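PDB 3OG2: beta-galactosidase from Trichoderma reesei, which probably catalyses the hydrolysis of terminal non-reducing beta-D-galactose residues from beta-D-galactosides. Local coordinates for residues P49-P53 against G327-L333; F719-A724 against L767-R772; A914-R918 against G967-P971. All coordinates share one frame; numbering follows the deposited sequence.

How the contacts relate
Along the chain the three contacts follow in series, each closing before the next opens. Contact 1 lies in the TIM-barrel domain and joins the loops that follow two neighbouring parallel strands, 38-47 and 318-321, beside the galactose site. Contacts 2 and 3 tie loops of all-beta regions in the C-terminal half of the chain, at strands 713-720 and 917-923 of different antiparallel sheets. Centre to centre, contact 1 is about 46 Å from contact 2 and about 26 Å from contact 3, and contacts 2 and 3 are about 32 Å apart. None touches another, but contact 1 packs against strand 926-932, neighbour of strand 917-923, and so is linked to contact 3 through that sheet.

Contact 1. Residues P49-P53 against G327-L333; sequences PFRLP and GTNWGNL
At one side of the galactose site of the TIM barrel, R51 and N329 join the loop after strand 38-47 to the loop after strand 318-321. R51 reaches along N329 with its chain extended from CG to NE and grips one oxygen side-on: NE lies 2.9 Å and NH2 2.8 Å from N329 OD1. That oxygen sits in the guanidinium plane, though the guanidinium and amide planes are turned 57° apart. The remaining nitrogen, NH1, bonds H48 and the carbonyl of A121, a galactose-binding residue, and Y342 adds a cation-pi contact. Because the two strands are adjacent and parallel in the barrel, their following loops emerge together, and backbone bonding continues between them: T328 N donates to R51 O at 3.1 Å. W330 NE1 donates to F50 O at 2.8 Å, in the carbonyl plane. Over a face of the same indole lies P53, its CG 3.8 Å from the W330 five-membered ring centroid in a CH-pi contact; the indole also meets the rings of Y928 and F926 of strand 926-932. L333 CD1 meets the edge of the F50 ring, 4.1 Å from F50 CE1; that ring (chi1 55°) also rests on Y76, another galactose-binding residue.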
ATOM      1  N   PRO A  49       8.046   0.185  -2.625  1.00  7.59           N
ATOM      2  CA  PRO A  49       8.722  -0.619  -3.665  1.00  7.99           C
ATOM      3  C   PRO A  49       9.092  -1.994  -3.154  1.00  7.29           C
ATOM      4  O   PRO A  49       9.055  -2.965  -3.921  1.00  8.60           O
ATOM      5  CB  PRO A  49       9.946   0.211  -4.046  1.00 10.82           C
ATOM      6  CG  PRO A  49      10.080   1.276  -3.032  1.00 17.24           C
ATOM      7  CD  PRO A  49       8.701   1.498  -2.421  1.00 10.97           C
ATOM      8  N   PHE A  50       9.461  -2.103  -1.873  1.00  6.87           N
ATOM      9  CA  PHE A  50       9.880  -3.411  -1.380  1.00  7.95           C
ATOM     10  C   PHE A  50       8.746  -4.396  -1.202  1.00  6.57           C
ATOM     11  O   PHE A  50       9.037  -5.578  -0.962  1.00  8.91           O
ATOM     12  CB  PHE A  50      10.652  -3.204  -0.049  1.00  8.62           C
ATOM     13  CG  PHE A  50       9.860  -2.431   0.986  1.00  8.04           C
ATOM     14  CD1 PHE A  50       8.959  -3.093   1.817  1.00  8.27           C
ATOM     15  CD2 PHE A  50      10.047  -1.041   1.106  1.00  8.85           C
ATOM     16  CE1 PHE A  50       8.194  -2.410   2.764  1.00  8.51           C
ATOM     17  CE2 PHE A  50       9.256  -0.375   2.039  1.00  9.07           C
ATOM     18  CZ  PHE A  50       8.336  -1.024   2.847  1.00  8.54           C
ATOM     19  N   ARG A  51       7.500  -3.951  -1.321  1.00  6.52           N
ATOM     20  CA  ARG A  51       6.343  -4.864  -1.230  1.00  7.46           C
ATOM     21  C   ARG A  51       5.896  -5.386  -2.605  1.00  7.47           C
ATOM     22  O   ARG A  51       4.935  -6.147  -2.686  1.00  8.08           O
ATOM     23  CB  ARG A  51       5.194  -4.159  -0.538  1.00  7.43           C
ATOM     24  CG  ARG A  51       5.428  -4.231   1.005  1.00  7.99           C
ATOM     25  CD  ARG A  51       4.461  -3.351   1.770  1.00  7.61           C
ATOM     26  NE  ARG A  51       4.265  -3.828   3.151  1.00  6.83           N
ATOM     27  CZ  ARG A  51       4.200  -3.060   4.223  1.00  6.10           C
ATOM     28  NH1 ARG A  51       4.417  -1.746   4.219  1.00  6.42           N
ATOM     29  NH2 ARG A  51       3.929  -3.703   5.354  1.00  6.30           N
ATOM     30  N   LEU A  52       6.660  -5.072  -3.661  1.00  7.37           N
ATOM     31  CA  LEU A  52       6.392  -5.553  -5.020  1.00  7.93           C
ATOM     32  C   LEU A  52       7.750  -5.791  -5.674  1.00  7.41           C
ATOM     33  O   LEU A  52       8.276  -4.875  -6.338  1.00  8.55           O
ATOM     34  CB  LEU A  52       5.535  -4.543  -5.817  1.00  7.68           C
ATOM     35  CG  LEU A  52       5.217  -5.003  -7.249  1.00  9.25           C
ATOM     36  CD1 LEU A  52       4.513  -6.327  -7.293  1.00 12.82           C
ATOM     37  CD2 LEU A  52       4.368  -3.930  -7.933  1.00 11.41           C
ATOM     38  N   PRO A  53       8.350  -6.954  -5.449  1.00  7.48           N
ATOM     39  CA  PRO A  53       9.731  -7.207  -5.918  1.00  7.99           C
ATOM     40  C   PRO A  53       9.751  -7.638  -7.367  1.00  9.08           C
ATOM     41  O   PRO A  53      10.419  -8.627  -7.736  1.00 10.94           O
ATOM     42  CB  PRO A  53      10.185  -8.317  -4.965  1.00 10.39           C
ATOM     43  CG  PRO A  53       8.916  -9.127  -4.729  1.00  9.54           C
ATOM     44  CD  PRO A  53       7.814  -8.063  -4.654  1.00  8.19           C
ATOM     45  N   GLY A 327       0.413  -4.046  -1.905  1.00  8.93           N
ATOM     46  CA  GLY A 327       1.338  -5.133  -2.177  1.00  8.32           C
ATOM     47  C   GLY A 327       1.334  -6.215  -1.082  1.00  7.45           C
ATOM     48  O   GLY A 327       0.304  -6.475  -0.423  1.00  8.35           O
ATOM     49  N   THR A 328       2.494  -6.856  -0.932  1.00  6.66           N
ATOM     50  CA  THR A 328       2.535  -8.076  -0.150  1.00  6.99           C
ATOM     51  C   THR A 328       3.715  -8.085   0.800  1.00  6.84           C
ATOM     52  O   THR A 328       4.838  -7.682   0.399  1.00  7.52           O
ATOM     53  CB  THR A 328       2.691  -9.275  -1.122  1.00  8.54           C
ATOM     54  OG1 THR A 328       1.574  -9.194  -2.072  1.00 10.17           O
ATOM     55  CG2 THR A 328       2.597 -10.602  -0.415  1.00  9.18           C
ATOM     56  N   ASN A 329       3.496  -8.564   2.025  1.00  6.91           N
ATOM     57  CA  ASN A 329       4.599  -8.762   2.976  1.00  6.76           C
ATOM     58  C   ASN A 329       5.282 -10.103   2.676  1.00  6.51           C
ATOM     59  O   ASN A 329       5.222 -11.043   3.533  1.00  7.20           O
ATOM     60  CB  ASN A 329       4.051  -8.737   4.404  1.00  6.12           C
ATOM     61  CG  ASN A 329       3.346  -7.456   4.725  1.00  6.50           C
ATOM     62  OD1 ASN A 329       3.873  -6.363   4.456  1.00  7.22           O
ATOM     63  ND2 ASN A 329       2.117  -7.550   5.248  1.00  7.14           N
ATOM     64  N   TRP A 330       5.892 -10.223   1.513  1.00  6.30           N
ATOM     65  CA  TRP A 330       6.595 -11.453   1.172  1.00  7.26           C
ATOM     66  C   TRP A 330       7.842 -11.580   2.004  1.00  7.16           C
ATOM     67  O   TRP A 330       8.344 -10.623   2.623  1.00  6.99           O
ATOM     68  CB  TRP A 330       6.883 -11.433  -0.366  1.00  7.33           C
ATOM     69  CG  TRP A 330       7.893 -10.356  -0.682  1.00  7.03           C
ATOM     70  CD1 TRP A 330       7.664  -9.036  -0.923  1.00  7.23           C
ATOM     71  CD2 TRP A 330       9.315 -10.560  -0.764  1.00  7.62           C
ATOM     72  NE1 TRP A 330       8.854  -8.404  -1.149  1.00  7.07           N
ATOM     73  CE2 TRP A 330       9.892  -9.300  -1.050  1.00  7.67           C
ATOM     74  CE3 TRP A 330      10.161 -11.669  -0.595  1.00  7.83           C
ATOM     75  CZ2 TRP A 330      11.270  -9.118  -1.193  1.00  7.99           C
ATOM     76  CZ3 TRP A 330      11.525 -11.484  -0.741  1.00  8.08           C
ATOM     77  CH2 TRP A 330      12.043 -10.244  -1.029  1.00  8.65           C
ATOM     78  N   GLY A 331       8.385 -12.808   2.045  1.00  7.20           N
ATOM     79  CA  GLY A 331       9.735 -12.989   2.623  1.00  8.03           C
ATOM     80  C   GLY A 331       9.860 -12.489   4.054  1.00  6.14           C
ATOM     81  O   GLY A 331      10.897 -11.930   4.398  1.00  7.23           O
ATOM     82  N   ASN A 332       8.861 -12.694   4.897  1.00  6.40           N
ATOM     83  CA  ASN A 332       8.901 -12.320   6.311  1.00  7.16           C
ATOM     84  C   ASN A 332       9.119 -10.827   6.512  1.00  5.92           C
ATOM     85  O   ASN A 332       9.522 -10.428   7.644  1.00  7.79           O
ATOM     86  CB  ASN A 332       9.991 -13.108   7.052  1.00  7.74           C
ATOM     87  CG  ASN A 332       9.754 -14.595   6.923  1.00  7.93           C
ATOM     88  OD1 ASN A 332       8.673 -15.104   7.292  1.00  8.88           O
ATOM     89  ND2 ASN A 332      10.779 -15.278   6.455  1.00  8.31           N
ATOM     90  N   LEU A 333       8.837  -9.968   5.540  1.00  6.33           N
ATOM     91  CA  LEU A 333       9.199  -8.534   5.797  1.00  6.30           C
ATOM     92  C   LEU A 333       8.218  -7.894   6.741  1.00  5.78           C
ATOM     93  O   LEU A 333       8.539  -6.798   7.229  1.00  7.17           O
ATOM     94  CB  LEU A 333       9.353  -7.784   4.468  1.00  6.60           C
ATOM     95  CG  LEU A 333       8.093  -7.508   3.656  1.00  6.97           C
ATOM     96  CD1 LEU A 333       7.388  -6.220   4.098  1.00  8.08           C
ATOM     97  CD2 LEU A 333       8.452  -7.335   2.173  1.00  8.31           C
TER

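Contact 2. Residues F719-A724 against L767-R772; sequences FTARTA and LDRLVR
L770 is the chief bump of this contact, and F719, A721, T723 and A724 shape the hollow that receives it. Its CB rests against A721 CB at 3.8 Å, while CD1 reaches 3.8 Å from T723 O and meets the edge of the F719 ring, the two side chains crossing at about a right angle. CG, anti to the carbonyl carbon (chi1 -49°), sits 3.4 Å from A724 O. That oxygen accepts the one hydrogen bond across the contact, from L770 N at 2.8 Å, nearly straight at 170° and on a lone pair. Deeper in, L767 adds a second knob, its CD1 3.9 Å from F719 CZ. At the surface, R772 folds over the other loop: CG lies 3.5 Å from R722 O, and the bend at chi3 (30°) turns the guanidinium so that one face lies toward the same carbonyl. A724 CB completes the fit at 3.5 Å from L770 O. D768 is paired in a salt bridge with R725. The two beta-to-beta connections, 713-720 to 726-733 and 760-767 to 775-782, thus pack together at the end of an all-beta domain, with F719 and L767 reaching L778 and L809 between the strands, consistent with its galactose-binding-like beta-sandwich fold.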
ATOM      1  N   PHE A 719      20.620 -31.963  28.320  1.00  9.11           N
ATOM      2  CA  PHE A 719      20.711 -32.109  29.760  1.00  9.64           C
ATOM      3  C   PHE A 719      20.967 -33.576  30.104  1.00  9.59           C
ATOM      4  O   PHE A 719      20.684 -34.470  29.268  1.00 11.03           O
ATOM      5  CB  PHE A 719      19.428 -31.629  30.473  1.00 10.03           C
ATOM      6  CG  PHE A 719      18.174 -32.462  30.231  1.00 10.06           C
ATOM      7  CD1 PHE A 719      17.307 -32.123  29.172  1.00 10.64           C
ATOM      8  CD2 PHE A 719      17.852 -33.542  31.059  1.00 10.02           C
ATOM      9  CE1 PHE A 719      16.148 -32.900  29.003  1.00 10.67           C
ATOM     10  CE2 PHE A 719      16.731 -34.310  30.868  1.00 10.20           C
ATOM     11  CZ  PHE A 719      15.851 -33.969  29.836  1.00 10.27           C
ATOM     12  N   THR A 720      21.438 -33.814  31.325  1.00 10.04           N
ATOM     13  CA  THR A 720      21.565 -35.196  31.828  1.00 10.66           C
ATOM     14  C   THR A 720      20.476 -35.458  32.814  1.00 10.80           C
ATOM     15  O   THR A 720      20.280 -34.687  33.741  1.00 11.98           O
ATOM     16  CB  THR A 720      22.957 -35.295  32.505  1.00 12.28           C
ATOM     17  OG1 THR A 720      23.953 -35.032  31.501  1.00 17.19           O
ATOM     18  CG2 THR A 720      23.077 -36.712  33.068  1.00 14.54           C
ATOM     19  N   ALA A 721      19.700 -36.523  32.604  1.00 10.63           N
ATOM     20  CA  ALA A 721      18.595 -36.768  33.513  1.00 10.43           C
ATOM     21  C   ALA A 721      19.100 -37.041  34.911  1.00 10.58           C
ATOM     22  O   ALA A 721      19.993 -37.891  35.100  1.00 13.09           O
ATOM     23  CB  ALA A 721      17.719 -37.919  33.006  1.00 11.12           C
ATOM     24  N   ARG A 722      18.480 -36.386  35.896  1.00 11.94           N
ATOM     25  CA  ARG A 722      18.775 -36.633  37.305  1.00 13.16           C
ATOM     26  C   ARG A 722      17.771 -37.551  37.950  1.00 14.22           C
ATOM     27  O   ARG A 722      18.133 -38.345  38.826  1.00 16.64           O
ATOM     28  CB  ARG A 722      18.836 -35.306  38.075  1.00 17.59           C
ATOM     29  CG  ARG A 722      20.101 -34.578  37.558  1.00 27.87           C
ATOM     30  CD  ARG A 722      20.993 -34.264  38.757  1.00 45.98           C
ATOM     31  NE  ARG A 722      21.463 -32.874  38.593  1.00 55.81           N
ATOM     32  CZ  ARG A 722      21.033 -31.953  39.446  1.00 65.96           C
ATOM     33  NH1 ARG A 722      20.207 -32.360  40.402  1.00 79.22           N
ATOM     34  NH2 ARG A 722      21.417 -30.697  39.346  1.00 61.35           N
ATOM     35  N   THR A 723      16.515 -37.451  37.560  1.00 13.60           N
ATOM     36  CA  THR A 723      15.453 -38.356  38.005  1.00 13.99           C
ATOM     37  C   THR A 723      14.634 -38.840  36.798  1.00 12.72           C
ATOM     38  O   THR A 723      14.739 -38.284  35.722  1.00 12.98           O
ATOM     39  CB  THR A 723      14.539 -37.683  39.033  1.00 14.97           C
ATOM     40  OG1 THR A 723      14.008 -36.454  38.502  1.00 13.93           O
ATOM     41  CG2 THR A 723      15.342 -37.299  40.279  1.00 15.74           C
ATOM     42  N   ALA A 724      13.883 -39.907  37.020  1.00 12.05           N
ATOM     43  CA  ALA A 724      13.140 -40.470  35.903  1.00 11.99           C
ATOM     44  C   ALA A 724      12.043 -39.536  35.411  1.00 12.41           C
ATOM     45  O   ALA A 724      11.669 -39.591  34.252  1.00 12.99           O
ATOM     46  CB  ALA A 724      12.571 -41.805  36.341  1.00 14.12           C
ATOM     47  N   LEU A 767       8.621 -34.306  31.625  1.00 12.78           N
ATOM     48  CA  LEU A 767       9.536 -35.153  30.852  1.00 10.51           C
ATOM     49  C   LEU A 767       9.654 -36.450  31.665  1.00 11.45           C
ATOM     50  O   LEU A 767      10.380 -36.497  32.654  1.00 14.37           O
ATOM     51  CB  LEU A 767      10.888 -34.507  30.588  1.00 11.14           C
ATOM     52  CG  LEU A 767      10.828 -33.054  30.036  1.00 10.72           C
ATOM     53  CD1 LEU A 767      12.267 -32.514  29.920  1.00 11.45           C
ATOM     54  CD2 LEU A 767      10.073 -32.975  28.721  1.00 13.33           C
ATOM     55  N   ASP A 768       8.908 -37.466  31.245  1.00 12.33           N
ATOM     56  CA  ASP A 768       8.829 -38.679  32.040  1.00 12.90           C
ATOM     57  C   ASP A 768       9.599 -39.839  31.450  1.00 10.65           C
ATOM     58  O   ASP A 768       9.983 -39.800  30.260  1.00 12.25           O
ATOM     59  CB  ASP A 768       7.342 -39.087  32.094  1.00 21.72           C
ATOM     60  CG  ASP A 768       7.040 -40.005  33.258  1.00 23.11           C
ATOM     61  OD1 ASP A 768       7.815 -40.172  34.228  1.00 30.43           O
ATOM     62  OD2 ASP A 768       5.939 -40.601  33.201  1.00 31.62           O
ATOM     63  N   ARG A 769       9.821 -40.888  32.258  1.00 10.12           N
ATOM     64  CA  ARG A 769      10.366 -42.147  31.797  1.00  9.88           C
ATOM     65  C   ARG A 769      11.800 -41.962  31.298  1.00 10.13           C
ATOM     66  O   ARG A 769      12.242 -42.602  30.324  1.00 13.21           O
ATOM     67  CB  ARG A 769       9.483 -42.788  30.732  1.00 10.34           C
ATOM     68  CG  ARG A 769       8.098 -43.081  31.345  1.00 11.59           C
ATOM     69  CD  ARG A 769       7.147 -43.743  30.348  1.00 13.89           C
ATOM     70  NE  ARG A 769       6.699 -42.792  29.311  1.00 15.86           N
ATOM     71  CZ  ARG A 769       7.112 -42.884  28.061  1.00 13.46           C
ATOM     72  NH1 ARG A 769       7.947 -43.841  27.695  1.00 17.73           N
ATOM     73  NH2 ARG A 769       6.688 -42.023  27.180  1.00 17.96           N
ATOM     74  N   LEU A 770      12.533 -41.097  31.997  1.00 10.11           N
ATOM     75  CA  LEU A 770      13.959 -40.864  31.648  1.00 10.00           C
ATOM     76  C   LEU A 770      14.874 -41.861  32.366  1.00  9.77           C
ATOM     77  O   LEU A 770      14.571 -42.279  33.506  1.00 11.31           O
ATOM     78  CB  LEU A 770      14.403 -39.445  32.068  1.00 10.63           C
ATOM     79  CG  LEU A 770      13.459 -38.327  31.638  1.00 12.22           C
ATOM     80  CD1 LEU A 770      13.972 -37.003  32.208  1.00 16.23           C
ATOM     81  CD2 LEU A 770      13.335 -38.237  30.128  1.00 14.90           C
ATOM     82  N   VAL A 771      15.987 -42.157  31.688  1.00  9.75           N
ATOM     83  CA  VAL A 771      17.021 -43.011  32.268  1.00 10.00           C
ATOM     84  C   VAL A 771      17.999 -42.127  33.028  1.00 10.23           C
ATOM     85  O   VAL A 771      18.681 -41.286  32.398  1.00 11.52           O
ATOM     86  CB  VAL A 771      17.728 -43.784  31.163  1.00 10.10           C
ATOM     87  CG1 VAL A 771      18.878 -44.632  31.762  1.00 13.73           C
ATOM     88  CG2 VAL A 771      16.688 -44.665  30.462  1.00 12.93           C
ATOM     89  N   ARG A 772      18.076 -42.286  34.339  1.00 11.52           N
ATOM     90  CA  ARG A 772      18.990 -41.426  35.090  1.00 11.90           C
ATOM     91  C   ARG A 772      20.414 -41.512  34.567  1.00 12.29           C
ATOM     92  O   ARG A 772      20.925 -42.627  34.300  1.00 14.06           O
ATOM     93  CB  ARG A 772      18.947 -41.799  36.585  1.00 14.57           C
ATOM     94  CG  ARG A 772      17.684 -41.503  37.351  1.00 19.32           C
ATOM     95  CD  ARG A 772      17.623 -42.019  38.753  1.00 35.18           C
ATOM     96  NE  ARG A 772      18.878 -42.119  39.465  1.00 47.44           N
ATOM     97  CZ  ARG A 772      18.966 -41.885  40.783  1.00 57.00           C
ATOM     98  NH1 ARG A 772      17.898 -41.543  41.509  1.00 58.46           N
ATOM     99  NH2 ARG A 772      20.155 -41.995  41.368  1.00 63.17           N
TER

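Contact 3. Residues A914-R918 against G967-P971; sequences AAPYR and GAKVP
A915 begins the contact with its methyl group, CB lying 3.2 Å from G967 O. Its carbonyl turns to a bridging water, which donates to A915 O at 2.9 Å and accepts from K969 N at 3.1 Å. P916, whose CB is directed away, takes part through its backbone instead: a second water donates both to P916 O, at 2.7 Å, and to G967 O, at 2.8 Å. No hydrogen bond passes directly between the two segments, so these waters carry the polar link. Y917 then brings most of the packing. Its CB abuts A968 CB at 3.7 Å, and with CG held between the backbone N and the carbonyl carbon (chi1 67°) the ring runs along the second segment, one face toward the K969 carbonyl group, whose O is 3.4 Å from Y917 CE1. The far end of the ring reaches V970 and P971, Y917 OH lying 3.4 Å from P971 CD. Replacing this tyrosine by an alanine would probably open a gap beside V970 and P971 and strip the K969 carbonyl group of its aromatic cover. Strand 917-923 starts at Y917, between strands 953-962 and 926-932 of an antiparallel sheet; Y917 and V970 both pack on F908 of strand 900-908, in a second antiparallel sheet that also holds strand 973-977, and segment 967-971 passes from the first sheet to the second.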
ATOM      1  N   ALA A 914     -10.341 -29.682  11.447  1.00 44.12           N
ATOM      2  CA  ALA A 914      -9.064 -30.249  11.041  1.00 35.47           C
ATOM      3  C   ALA A 914      -8.004 -29.820  12.055  1.00 28.25           C
ATOM      4  O   ALA A 914      -8.018 -28.701  12.581  1.00 26.95           O
ATOM      5  CB  ALA A 914      -8.773 -29.885   9.609  1.00 30.91           C
ATOM      6  N   ALA A 915      -7.118 -30.760  12.317  1.00 26.25           N
ATOM      7  CA  ALA A 915      -5.947 -30.518  13.153  1.00 22.13           C
ATOM      8  C   ALA A 915      -5.188 -29.274  12.668  1.00 19.07           C
ATOM      9  O   ALA A 915      -5.051 -28.973  11.478  1.00 17.67           O
ATOM     10  CB  ALA A 915      -5.041 -31.725  13.153  1.00 23.53           C
ATOM     11  N   PRO A 916      -4.692 -28.535  13.650  1.00 16.33           N
ATOM     12  CA  PRO A 916      -4.022 -27.275  13.365  1.00 14.76           C
ATOM     13  C   PRO A 916      -2.643 -27.410  12.727  1.00 11.20           C
ATOM     14  O   PRO A 916      -1.861 -28.309  13.092  1.00 13.47           O
ATOM     15  CB  PRO A 916      -3.891 -26.640  14.764  1.00 16.34           C
ATOM     16  CG  PRO A 916      -3.870 -27.839  15.674  1.00 18.33           C
ATOM     17  CD  PRO A 916      -4.791 -28.869  15.093  1.00 20.09           C
ATOM     18  N   TYR A 917      -2.353 -26.518  11.762  1.00 11.81           N
ATOM     19  CA  TYR A 917      -1.039 -26.520  11.163  1.00 10.02           C
ATOM     20  C   TYR A 917      -0.681 -25.095  10.697  1.00  9.19           C
ATOM     21  O   TYR A 917      -1.560 -24.255  10.551  1.00  9.95           O
ATOM     22  CB  TYR A 917      -0.936 -27.491   9.985  1.00 12.27           C
ATOM     23  CG  TYR A 917      -1.759 -27.153   8.754  1.00 11.19           C
ATOM     24  CD1 TYR A 917      -3.114 -27.502   8.679  1.00 11.77           C
ATOM     25  CD2 TYR A 917      -1.175 -26.524   7.681  1.00 11.30           C
ATOM     26  CE1 TYR A 917      -3.855 -27.200   7.554  1.00 11.79           C
ATOM     27  CE2 TYR A 917      -1.921 -26.227   6.548  1.00 11.06           C
ATOM     28  CZ  TYR A 917      -3.237 -26.561   6.482  1.00 11.23           C
ATOM     29  OH  TYR A 917      -3.944 -26.265   5.340  1.00 13.24           O
ATOM     30  N   ARG A 918       0.633 -24.991  10.485  1.00  9.38           N
ATOM     31  CA  ARG A 918       1.169 -23.757   9.909  1.00 10.02           C
ATOM     32  C   ARG A 918       1.822 -24.143   8.597  1.00 10.47           C
ATOM     33  O   ARG A 918       2.411 -25.241   8.524  1.00 12.60           O
ATOM     34  CB  ARG A 918       2.189 -23.082  10.850  1.00 11.07           C
ATOM     35  CG  ARG A 918       1.501 -22.833  12.202  1.00 11.66           C
ATOM     36  CD  ARG A 918       2.461 -22.302  13.241  1.00 11.54           C
ATOM     37  NE  ARG A 918       2.994 -20.938  13.032  1.00 10.21           N
ATOM     38  CZ  ARG A 918       2.461 -19.849  13.530  1.00  8.62           C
ATOM     39  NH1 ARG A 918       1.323 -19.922  14.236  1.00  9.60           N
ATOM     40  NH2 ARG A 918       3.039 -18.678  13.300  1.00 10.38           N
ATOM     41  N   GLY A 967      -0.897 -35.222  13.729  1.00 17.41           N
ATOM     42  CA  GLY A 967      -0.440 -34.739  12.443  1.00 16.09           C
ATOM     43  C   GLY A 967      -1.371 -33.737  11.783  1.00 13.69           C
ATOM     44  O   GLY A 967      -2.210 -33.113  12.469  1.00 15.77           O
ATOM     45  N   ALA A 968      -1.183 -33.559  10.454  1.00 12.56           N
ATOM     46  CA  ALA A 968      -1.974 -32.552   9.729  1.00 13.12           C
ATOM     47  C   ALA A 968      -1.819 -32.789   8.244  1.00 11.66           C
ATOM     48  O   ALA A 968      -0.895 -33.444   7.771  1.00 14.01           O
ATOM     49  CB  ALA A 968      -1.556 -31.127  10.122  1.00 14.37           C
ATOM     50  N   LYS A 969      -2.753 -32.165   7.507  1.00 14.06           N
ATOM     51  CA  LYS A 969      -2.646 -32.155   6.042  1.00 13.89           C
ATOM     52  C   LYS A 969      -3.321 -30.893   5.536  1.00 13.42           C
ATOM     53  O   LYS A 969      -4.129 -30.282   6.230  1.00 14.59           O
ATOM     54  CB  LYS A 969      -3.300 -33.411   5.455  1.00 16.22           C
ATOM     55  CG  LYS A 969      -4.807 -33.449   5.626  1.00 18.47           C
ATOM     56  CD  LYS A 969      -5.350 -34.775   5.107  1.00 25.06           C
ATOM     57  CE  LYS A 969      -4.859 -35.946   5.917  1.00 34.05           C
ATOM     58  NZ  LYS A 969      -5.436 -36.010   7.299  1.00 76.80           N
ATOM     59  N   VAL A 970      -2.981 -30.529   4.328  1.00 13.63           N
ATOM     60  CA  VAL A 970      -3.647 -29.438   3.636  1.00 13.19           C
ATOM     61  C   VAL A 970      -4.945 -29.984   3.050  1.00 13.55           C
ATOM     62  O   VAL A 970      -4.884 -30.890   2.213  1.00 14.38           O
ATOM     63  CB  VAL A 970      -2.762 -28.837   2.539  1.00 12.73           C
ATOM     64  CG1 VAL A 970      -3.523 -27.699   1.827  1.00 15.52           C
ATOM     65  CG2 VAL A 970      -1.461 -28.320   3.115  1.00 14.81           C
ATOM     66  N   PRO A 971      -6.109 -29.526   3.471  1.00 14.40           N
ATOM     67  CA  PRO A 971      -7.372 -30.140   2.962  1.00 15.06           C
ATOM     68  C   PRO A 971      -7.585 -29.895   1.479  1.00 15.67           C
ATOM     69  O   PRO A 971      -8.215 -30.713   0.782  1.00 20.25           O
ATOM     70  CB  PRO A 971      -8.453 -29.457   3.799  1.00 19.73           C
ATOM     71  CG  PRO A 971      -7.728 -28.915   4.988  1.00 20.46           C
ATOM     72  CD  PRO A 971      -6.373 -28.463   4.451  1.00 18.43           C
TER
HETATM   73  O   HOH W   1      -4.985 -30.759   9.168  1.00 21.90           O
HETATM   74  O   HOH W   2      -1.753 -30.879  14.064  1.00 14.12           O